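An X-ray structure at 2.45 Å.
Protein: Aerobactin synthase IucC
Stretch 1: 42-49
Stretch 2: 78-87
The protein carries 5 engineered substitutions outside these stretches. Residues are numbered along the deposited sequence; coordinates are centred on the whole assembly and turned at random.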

ATOM      1  N   ASN A  42       1.772  -5.342  40.217  1.00 55.93           N
ATOM      2  CA  ASN A  42       3.199  -5.607  40.122  1.00 57.31           C
ATOM      3  C   ASN A  42       3.503  -6.397  38.857  1.00 56.71           C
ATOM      4  O   ASN A  42       2.882  -7.433  38.596  1.00 61.92           O
ATOM      5  CB  ASN A  42       3.689  -6.370  41.352  1.00 60.50           C
ATOM      6  CG  ASN A  42       3.652  -5.527  42.615  1.00 60.72           C
ATOM      7  OD1 ASN A  42       3.678  -4.298  42.557  1.00 58.51           O
ATOM      8  ND2 ASN A  42       3.604  -6.189  43.764  1.00 61.50           N
ATOM      9  N   LEU A  43       4.457  -5.900  38.079  1.00 54.96           N
ATOM     10  CA  LEU A  43       4.989  -6.611  36.928  1.00 56.56           C
ATOM     11  C   LEU A  43       6.480  -6.826  37.146  1.00 64.00           C
ATOM     12  O   LEU A  43       7.064  -6.231  38.060  1.00 60.96           O
ATOM     13  CB  LEU A  43       4.748  -5.824  35.641  1.00 57.84           C
ATOM     14  CG  LEU A  43       3.286  -5.517  35.317  1.00 60.08           C
ATOM     15  CD1 LEU A  43       3.194  -4.571  34.130  1.00 56.72           C
ATOM     16  CD2 LEU A  43       2.521  -6.796  35.039  1.00 63.81           C
ATOM     17  N   PRO A  44       7.131  -7.668  36.347  1.00 67.28           N
ATOM     18  CA  PRO A  44       8.597  -7.734  36.403  1.00 68.66           C
ATOM     19  C   PRO A  44       9.201  -6.382  36.060  1.00 72.31           C
ATOM     20  O   PRO A  44       8.948  -5.824  34.990  1.00 80.85           O
ATOM     21  CB  PRO A  44       8.947  -8.800  35.359  1.00 68.84           C
ATOM     22  CG  PRO A  44       7.699  -9.596  35.178  1.00 67.17           C
ATOM     23  CD  PRO A  44       6.569  -8.641  35.394  1.00 65.14           C
ATOM     24  N   GLY A  45       9.990  -5.847  36.986  1.00 67.12           N
ATOM     25  CA  GLY A  45      10.693  -4.606  36.736  1.00 70.05           C
ATOM     26  C   GLY A  45       9.844  -3.355  36.717  1.00 68.22           C
ATOM     27  O   GLY A  45      10.304  -2.325  36.215  1.00 74.44           O
ATOM     28  N   ALA A  46       8.620  -3.401  37.237  1.00 59.91           N
ATOM     29  CA  ALA A  46       7.819  -2.189  37.328  1.00 61.30           C
ATOM     30  C   ALA A  46       6.630  -2.437  38.243  1.00 60.28           C
ATOM     31  O   ALA A  46       6.130  -3.561  38.344  1.00 59.38           O
ATOM     32  CB  ALA A  46       7.338  -1.727  35.948  1.00 63.36           C
ATOM     33  N   GLN A  47       6.192  -1.369  38.906  1.00 59.51           N
ATOM     34  CA  GLN A  47       5.014  -1.388  39.761  1.00 57.81           C
ATOM     35  C   GLN A  47       4.129  -0.209  39.392  1.00 58.47           C
ATOM     36  O   GLN A  47       4.604   0.928  39.317  1.00 60.12           O
ATOM     37  CB  GLN A  47       5.390  -1.312  41.244  1.00 52.68           C
ATOM     38  CG  GLN A  47       4.188  -1.167  42.177  1.00 57.97           C
ATOM     39  CD  GLN A  47       4.592  -0.991  43.623  1.00 61.84           C
ATOM     40  OE1 GLN A  47       5.271  -0.028  43.975  1.00 62.70           O
ATOM     41  NE2 GLN A  47       4.171  -1.919  44.472  1.00 62.87           N
ATOM     42  N   TRP A  48       2.849  -0.484  39.176  1.00 56.85           N
ATOM     43  CA  TRP A  48       1.860   0.537  38.862  1.00 54.34           C
ATOM     44  C   TRP A  48       0.981   0.766  40.081  1.00 53.96           C
ATOM     45  O   TRP A  48       0.417  -0.185  40.629  1.00 54.78           O
ATOM     46  CB  TRP A  48       1.007   0.127  37.660  1.00 49.27           C
ATOM     47  CG  TRP A  48       1.772   0.145  36.382  1.00 50.40           C
ATOM     48  CD1 TRP A  48       2.462  -0.890  35.823  1.00 51.78           C
ATOM     49  CD2 TRP A  48       1.941   1.260  35.502  1.00 49.86           C
ATOM     50  NE1 TRP A  48       3.049  -0.490  34.648  1.00 51.80           N
ATOM     51  CE2 TRP A  48       2.743   0.827  34.428  1.00 51.97           C
ATOM     52  CE3 TRP A  48       1.490   2.584  35.517  1.00 48.09           C
ATOM     53  CZ2 TRP A  48       3.101   1.670  33.379  1.00 52.53           C
ATOM     54  CZ3 TRP A  48       1.846   3.417  34.475  1.00 49.38           C
ATOM     55  CH2 TRP A  48       2.644   2.958  33.420  1.00 50.40           C
ATOM     56  N   ARG A  49       0.882   2.023  40.507  1.00 51.76           N
ATOM     57  CA  ARG A  49       0.055   2.416  41.637  1.00 51.94           C
ATOM     58  C   ARG A  49      -1.005   3.396  41.156  1.00 52.29           C
ATOM     59  O   ARG A  49      -0.773   4.186  40.235  1.00 51.70           O
ATOM     60  CB  ARG A  49       0.901   3.039  42.754  1.00 58.69           C
ATOM     61  CG  ARG A  49       1.934   2.074  43.324  1.00 63.74           C
ATOM     62  CD  ARG A  49       2.814   2.703  44.391  1.00 68.67           C
ATOM     63  NE  ARG A  49       2.059   3.063  45.591  1.00 76.55           N
ATOM     64  CZ  ARG A  49       1.747   4.303  45.954  1.00 81.41           C
ATOM     65  NH1 ARG A  49       2.122   5.345  45.220  1.00 83.43           N
ATOM     66  NH2 ARG A  49       1.057   4.508  47.069  1.00 80.90           N
TER
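Stretch 2 78-87: TLLMQLKPVL

Stretch 2 is a helix packed across a β-hairpin-like segment of stretch 1, in which strands 42-43 and 46-49 are joined by a type II turn from Leu 43 to Ala 46; Gly 45 takes the positive phi there. The axes of the helix and strand 46-49 approach to 10.6 Å, and their N-to-C directions differ by 123°, so the helix runs obliquely against the strand. The nearest CA atoms are those of Leu 43 and Gln 82, 7.1 Å apart, and these two residues cover the most surface. Gln 82 (chi1 m, chi2 t) accepts a hydrogen bond at OE1 from Trp 48 NE1 (2.7 Å, 157° at the hydrogen); OE1 lies at the edge of the indole, near its plane. Gln 82 NE2 sits 3.1 Å from Ala 46 CB and is hydrogen-bonded elsewhere in the structure. Leu 43 points toward the helix: its CD1 lies 3.8 Å from Leu 79 CD1 and 4.4 Å from Leu 83 CD2, while its CD2 is 4.1 Å from Val 86 CG2. Pro 44 extends this apolar patch, with CD 4.0 Å from Val 86 CG2. One turn before Gln 82, Leu 79 also meets the indole, its CB 4.2 Å from Trp 48 CZ2. The helix is kinked at Pro 85, whose N lacks a hydrogen bond to the preceding turn.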

ATOM      1  N   THR A  78       5.450   2.154  27.189  1.00 54.92           N
ATOM      2  CA  THR A  78       6.217   1.601  28.300  1.00 52.44           C
ATOM      3  C   THR A  78       5.546   0.353  28.859  1.00 54.99           C
ATOM      4  O   THR A  78       6.205  -0.665  29.104  1.00 56.08           O
ATOM      5  CB  THR A  78       6.383   2.657  29.395  1.00 52.57           C
ATOM      6  OG1 THR A  78       6.905   3.864  28.826  1.00 54.01           O
ATOM      7  CG2 THR A  78       7.335   2.167  30.478  1.00 51.75           C
ATOM      8  N   LEU A  79       4.228   0.413  29.067  1.00 52.40           N
ATOM      9  CA  LEU A  79       3.513  -0.738  29.609  1.00 52.19           C
ATOM     10  C   LEU A  79       3.598  -1.931  28.666  1.00 51.38           C
ATOM     11  O   LEU A  79       3.804  -3.068  29.107  1.00 54.75           O
ATOM     12  CB  LEU A  79       2.054  -0.373  29.876  1.00 50.50           C
ATOM     13  CG  LEU A  79       1.147  -1.532  30.304  1.00 47.88           C
ATOM     14  CD1 LEU A  79       1.649  -2.173  31.594  1.00 47.12           C
ATOM     15  CD2 LEU A  79      -0.280  -1.054  30.462  1.00 48.10           C
ATOM     16  N   LEU A  80       3.434  -1.693  27.363  1.00 45.90           N
ATOM     17  CA  LEU A  80       3.523  -2.783  26.397  1.00 48.02           C
ATOM     18  C   LEU A  80       4.871  -3.488  26.491  1.00 49.27           C
ATOM     19  O   LEU A  80       4.939  -4.721  26.444  1.00 50.46           O
ATOM     20  CB  LEU A  80       3.287  -2.249  24.984  1.00 47.98           C
ATOM     21  CG  LEU A  80       3.336  -3.267  23.840  1.00 54.53           C
ATOM     22  CD1 LEU A  80       2.337  -4.396  24.055  1.00 55.46           C
ATOM     23  CD2 LEU A  80       3.073  -2.576  22.508  1.00 56.69           C
ATOM     24  N   MET A  81       5.958  -2.723  26.631  1.00 51.88           N
ATOM     25  CA  MET A  81       7.272  -3.338  26.792  1.00 55.68           C
ATOM     26  C   MET A  81       7.361  -4.129  28.091  1.00 53.56           C
ATOM     27  O   MET A  81       8.030  -5.166  28.141  1.00 53.84           O
ATOM     28  CB  MET A  81       8.364  -2.267  26.744  1.00 59.15           C
ATOM     29  CG  MET A  81       8.462  -1.535  25.411  1.00 64.78           C
ATOM     30  SD  MET A  81       8.711  -2.640  24.006  1.00 73.46           S
ATOM     31  CE  MET A  81      10.308  -3.352  24.391  1.00 74.23           C
ATOM     32  N   GLN A  82       6.690  -3.667  29.147  1.00 52.68           N
ATOM     33  CA  GLN A  82       6.670  -4.414  30.399  1.00 51.00           C
ATOM     34  C   GLN A  82       5.868  -5.703  30.289  1.00 52.06           C
ATOM     35  O   GLN A  82       6.053  -6.604  31.112  1.00 55.23           O
ATOM     36  CB  GLN A  82       6.095  -3.547  31.520  1.00 53.64           C
ATOM     37  CG  GLN A  82       6.917  -2.305  31.832  1.00 53.55           C
ATOM     38  CD  GLN A  82       6.191  -1.346  32.753  1.00 54.59           C
ATOM     39  OE1 GLN A  82       5.013  -1.532  33.059  1.00 53.78           O
ATOM     40  NE2 GLN A  82       6.890  -0.312  33.202  1.00 57.40           N
ATOM     41  N   LEU A  83       4.985  -5.813  29.299  1.00 55.48           N
ATOM     42  CA  LEU A  83       4.169  -7.010  29.133  1.00 57.16           C
ATOM     43  C   LEU A  83       4.831  -8.079  28.274  1.00 59.71           C
ATOM     44  O   LEU A  83       4.322  -9.204  28.220  1.00 62.24           O
ATOM     45  CB  LEU A  83       2.817  -6.652  28.509  1.00 54.62           C
ATOM     46  CG  LEU A  83       1.893  -5.757  29.334  1.00 54.23           C
ATOM     47  CD1 LEU A  83       0.680  -5.351  28.513  1.00 53.33           C
ATOM     48  CD2 LEU A  83       1.461  -6.457  30.610  1.00 55.85           C
ATOM     49  N   LYS A  84       5.935  -7.762  27.598  1.00 59.32           N
ATOM     50  CA  LYS A  84       6.597  -8.752  26.750  1.00 63.47           C
ATOM     51  C   LYS A  84       6.935 -10.031  27.503  1.00 65.45           C
ATOM     52  O   LYS A  84       6.643 -11.121  26.981  1.00 70.19           O
ATOM     53  CB  LYS A  84       7.851  -8.133  26.118  1.00 64.82           C
ATOM     54  CG  LYS A  84       8.571  -9.042  25.135  1.00 65.22           C
ATOM     55  CD  LYS A  84       9.764  -8.332  24.522  1.00 69.16           C
ATOM     56  CE  LYS A  84      10.564  -9.238  23.603  1.00 71.44           C
ATOM     57  NZ  LYS A  84      11.716  -8.505  23.011  1.00 75.46           N
ATOM     58  N   PRO A  85       7.518  -9.989  28.705  1.00 63.78           N
ATOM     59  CA  PRO A  85       7.729 -11.251  29.436  1.00 65.22           C
ATOM     60  C   PRO A  85       6.432 -11.870  29.917  1.00 71.21           C
ATOM     61  O   PRO A  85       6.288 -13.099  29.901  1.00 77.35           O
ATOM     62  CB  PRO A  85       8.627 -10.836  30.613  1.00 60.48           C
ATOM     63  CG  PRO A  85       9.081  -9.435  30.313  1.00 61.64           C
ATOM     64  CD  PRO A  85       8.022  -8.832  29.460  1.00 60.43           C
ATOM     65  N   VAL A  86       5.476 -11.045  30.346  1.00 70.61           N
ATOM     66  CA  VAL A  86       4.224 -11.562  30.893  1.00 69.43           C
ATOM     67  C   VAL A  86       3.496 -12.400  29.850  1.00 68.78           C
ATOM     68  O   VAL A  86       2.999 -13.494  30.143  1.00 70.67           O
ATOM     69  CB  VAL A  86       3.345 -10.403  31.397  1.00 66.27           C
ATOM     70  CG1 VAL A  86       2.027 -10.925  31.956  1.00 64.38           C
ATOM     71  CG2 VAL A  86       4.090  -9.593  32.453  1.00 66.84           C
ATOM     72  N   LEU A  87       3.422 -11.899  28.619  1.00 70.14           N
ATOM     73  CA  LEU A  87       2.679 -12.558  27.554  1.00 68.94           C
ATOM     74  C   LEU A  87       3.567 -13.359  26.611  1.00 69.05           C
ATOM     75  O   LEU A  87       3.050 -13.989  25.682  1.00 69.74           O
ATOM     76  CB  LEU A  87       1.882 -11.517  26.758  1.00 64.88           C
ATOM     77  CG  LEU A  87       0.852 -10.725  27.573  1.00 63.76           C
ATOM     78  CD1 LEU A  87       0.178  -9.659  26.717  1.00 64.70           C
ATOM     79  CD2 LEU A  87      -0.190 -11.653  28.182  1.00 63.22           C
TER